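Local coordinates for PBP domain-containing protein (Vibrio parahaemolyticus, PDB 3MUQ), which is of unknown function but has a two-lobed periplasmic-binding-protein-like fold, which suggests that it binds a small ligand, at residues V87-K92 against G166-D171. Numbering follows the deposited sequence.
Sequences VIVGPK and GYTMSD
Side-chain torsions set up the apolar meeting of Ile-88 with Met-169: Met-169 sends CG anti to its backbone N (chi1 -175°), while Ile-88 has CG1 beside its own N and folds CD1 back at chi2 (-54°). The Ile-88 methyl CD1 therefore touches the Met-169 chain from the side, 3.7 Å from CG, before the selenium end of this selenomethionine leads away. On the other face of the sheet Val-89 and Thr-168 lie side by side and point the same way, their CG2 methyls 3.6 Å apart, and Thr-168 OG1 turns off to the carbonyl of Ile-119.

Between these two layers of side chains runs an antiparallel ladder. Val-87 and Ser-170 form one hydrogen-bonded pair, with Val-87 N 2.8 Å from Ser-170 O and a nearly straight N-H...O angle of 168°; Val-89 and Thr-168 form the next, slightly more bent. Ile-88 and Met-169 are the non-hydrogen-bonded pair between them. Past the ladder, Gly-90, with no side chain, lets its CA come within 3.9 Å of Tyr-167 CD1. Pro-91 then covers one face of that ring in a CH-pi contact, its CD 4.2 Å from the centroid and almost on the normal. The phenol oxygen is held beyond the strand by Asp-94 OD1 and the backbone N of Ala-96.

Strand 78-90 is a long strand that runs from one lobe to the other, consistent with the periplasmic-binding-protein superfamily to which the chain belongs, and this contact lies at its C-terminal end, within one lobe. There it is flanked by strands 168-171 and 185-188; helix 126-138 packs on Met-169, helix 154-163 touches Thr-168 and Ser-170, and Asp-171 N-caps helix 172-178.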
ATOM      1  N   VAL A  87      -2.486  -3.258 -17.629  1.00 12.89           N
ATOM      2  CA  VAL A  87      -2.785  -4.251 -18.656  1.00 17.96           C
ATOM      3  C   VAL A  87      -3.296  -3.563 -19.914  1.00 17.26           C
ATOM      4  O   VAL A  87      -3.804  -2.444 -19.847  1.00 17.23           O
ATOM      5  CB  VAL A  87      -3.834  -5.284 -18.184  1.00 18.91           C
ATOM      6  CG1 VAL A  87      -3.343  -6.021 -16.924  1.00 16.51           C
ATOM      7  CG2 VAL A  87      -5.185  -4.608 -17.934  1.00 14.94           C
ATOM      8  N   ILE A  88      -3.152  -4.232 -21.054  1.00 14.68           N
ATOM      9  CA  ILE A  88      -3.660  -3.709 -22.310  1.00 13.79           C
ATOM     10  C   ILE A  88      -4.930  -4.479 -22.628  1.00 17.80           C
ATOM     11  O   ILE A  88      -4.914  -5.700 -22.759  1.00 19.67           O
ATOM     12  CB  ILE A  88      -2.680  -3.903 -23.494  1.00 17.56           C
ATOM     13  CG1 ILE A  88      -1.306  -3.301 -23.201  1.00 15.43           C
ATOM     14  CG2 ILE A  88      -3.289  -3.325 -24.796  1.00 15.36           C
ATOM     15  CD1 ILE A  88      -1.329  -1.809 -22.786  1.00 20.88           C
ATOM     16  N   VAL A  89      -6.042  -3.767 -22.722  1.00 18.38           N
ATOM     17  CA  VAL A  89      -7.303  -4.408 -23.042  1.00 16.75           C
ATOM     18  C   VAL A  89      -7.775  -3.966 -24.426  1.00 23.58           C
ATOM     19  O   VAL A  89      -7.347  -2.929 -24.940  1.00 21.06           O
ATOM     20  CB  VAL A  89      -8.363  -4.095 -21.983  1.00 20.60           C
ATOM     21  CG1 VAL A  89      -7.776  -4.344 -20.566  1.00 17.13           C
ATOM     22  CG2 VAL A  89      -8.863  -2.674 -22.140  1.00 15.42           C
ATOM     23  N   GLY A  90      -8.635  -4.773 -25.038  1.00 18.24           N
ATOM     24  CA  GLY A  90      -9.145  -4.472 -26.362  1.00 15.26           C
ATOM     25  C   GLY A  90     -10.248  -5.434 -26.757  1.00 19.62           C
ATOM     26  O   GLY A  90     -10.698  -6.227 -25.939  1.00 19.92           O
ATOM     27  N   PRO A  91     -10.692  -5.369 -28.021  1.00 21.04           N
ATOM     28  CA  PRO A  91     -11.810  -6.218 -28.434  1.00 17.53           C
ATOM     29  C   PRO A  91     -11.358  -7.664 -28.407  1.00 22.81           C
ATOM     30  O   PRO A  91     -10.199  -7.951 -28.720  1.00 20.86           O
ATOM     31  CB  PRO A  91     -12.085  -5.775 -29.880  1.00 20.22           C
ATOM     32  CG  PRO A  91     -11.487  -4.386 -29.983  1.00 23.10           C
ATOM     33  CD  PRO A  91     -10.280  -4.423 -29.073  1.00 17.54           C
ATOM     34  N   LYS A  92     -12.263  -8.565 -28.045  1.00 24.56           N
ATOM     35  CA  LYS A  92     -11.932  -9.979 -28.009  1.00 31.00           C
ATOM     36  C   LYS A  92     -11.310 -10.426 -29.340  1.00 28.99           C
ATOM     37  O   LYS A  92     -10.412 -11.261 -29.368  1.00 37.66           O
ATOM     38  CB  LYS A  92     -13.171 -10.811 -27.668  1.00 41.40           C
ATOM     39  CG  LYS A  92     -12.868 -12.274 -27.368  1.00 56.65           C
ATOM     40  CD  LYS A  92     -14.135 -13.058 -27.047  1.00 64.82           C
ATOM     41  CE  LYS A  92     -13.851 -14.201 -26.076  1.00 69.06           C
ATOM     42  NZ  LYS A  92     -12.624 -14.974 -26.433  1.00 68.90           N
ATOM     43  N   GLY A 166     -12.121  -0.419 -29.119  1.00 21.41           N
ATOM     44  CA  GLY A 166     -10.718  -0.078 -29.267  1.00 21.44           C
ATOM     45  C   GLY A 166      -9.849  -0.594 -28.137  1.00 21.15           C
ATOM     46  O   GLY A 166     -10.334  -1.219 -27.188  1.00 16.27           O
ATOM     47  N   TYR A 167      -8.554  -0.326 -28.252  1.00 18.96           N
ATOM     48  CA  TYR A 167      -7.583  -0.713 -27.247  1.00 14.30           C
ATOM     49  C   TYR A 167      -7.379   0.420 -26.250  1.00 16.25           C
ATOM     50  O   TYR A 167      -7.557   1.584 -26.582  1.00 20.31           O
ATOM     51  CB  TYR A 167      -6.244  -1.014 -27.916  1.00 14.43           C
ATOM     52  CG  TYR A 167      -6.277  -2.214 -28.841  1.00 18.73           C
ATOM     53  CD1 TYR A 167      -5.927  -3.484 -28.385  1.00 18.90           C
ATOM     54  CD2 TYR A 167      -6.649  -2.072 -30.175  1.00 17.14           C
ATOM     55  CE1 TYR A 167      -5.958  -4.590 -29.246  1.00 14.77           C
ATOM     56  CE2 TYR A 167      -6.677  -3.163 -31.044  1.00 20.14           C
ATOM     57  CZ  TYR A 167      -6.326  -4.416 -30.574  1.00 20.79           C
ATOM     58  OH  TYR A 167      -6.352  -5.487 -31.436  1.00 20.43           O
ATOM     59  N   THR A 168      -6.994   0.070 -25.032  1.00 14.61           N
ATOM     60  CA  THR A 168      -6.510   1.058 -24.073  1.00 17.63           C
ATOM     61  C   THR A 168      -5.576   0.381 -23.053  1.00 18.07           C
ATOM     62  O   THR A 168      -5.536  -0.855 -22.945  1.00 16.53           O
ATOM     63  CB  THR A 168      -7.687   1.794 -23.359  1.00 19.13           C
ATOM     64  OG1 THR A 168      -7.209   3.005 -22.760  1.00 19.24           O
ATOM     65  CG2 THR A 168      -8.327   0.922 -22.286  1.00 19.74           C
HETATM   66  N   MSE A 169      -4.806   1.193 -22.335  1.00 14.74           N
HETATM   67  CA  MSE A 169      -4.039   0.701 -21.191  1.00 18.75           C
HETATM   68  C   MSE A 169      -4.743   1.072 -19.896  1.00 17.97           C
HETATM   69  O   MSE A 169      -5.041   2.246 -19.657  1.00 20.47           O
HETATM   70  CB  MSE A 169      -2.637   1.305 -21.178  1.00 24.53           C
HETATM   71  CG  MSE A 169      -1.754   0.732 -20.074  1.00 30.40           C
HETATM   72 SE   MSE A 169      -0.001   1.562 -20.092  0.78 27.73          SE
HETATM   73  CE  MSE A 169      -0.422   3.216 -19.162  1.00 16.64           C
ATOM     74  N   SER A 170      -5.003   0.079 -19.058  1.00 16.76           N
ATOM     75  CA  SER A 170      -5.719   0.315 -17.804  1.00 14.09           C
ATOM     76  C   SER A 170      -4.950  -0.218 -16.618  1.00 19.30           C
ATOM     77  O   SER A 170      -4.202  -1.185 -16.755  1.00 16.14           O
ATOM     78  CB  SER A 170      -7.057  -0.411 -17.842  1.00 16.90           C
ATOM     79  OG  SER A 170      -7.800  -0.183 -16.659  1.00 15.64           O
ATOM     80  N   ASP A 171      -5.139   0.377 -15.441  1.00 12.15           N
ATOM     81  CA  ASP A 171      -4.654  -0.286 -14.242  1.00 14.98           C
ATOM     82  C   ASP A 171      -5.543  -1.508 -14.077  1.00 17.85           C
ATOM     83  O   ASP A 171      -6.718  -1.469 -14.446  1.00 20.90           O
ATOM     84  CB  ASP A 171      -4.783   0.611 -13.023  1.00 13.64           C
ATOM     85  CG  ASP A 171      -6.223   0.908 -12.692  1.00 25.34           C
ATOM     86  OD1 ASP A 171      -6.785   1.873 -13.268  1.00 22.08           O
ATOM     87  OD2 ASP A 171      -6.795   0.168 -11.863  1.00 20.55           O
TER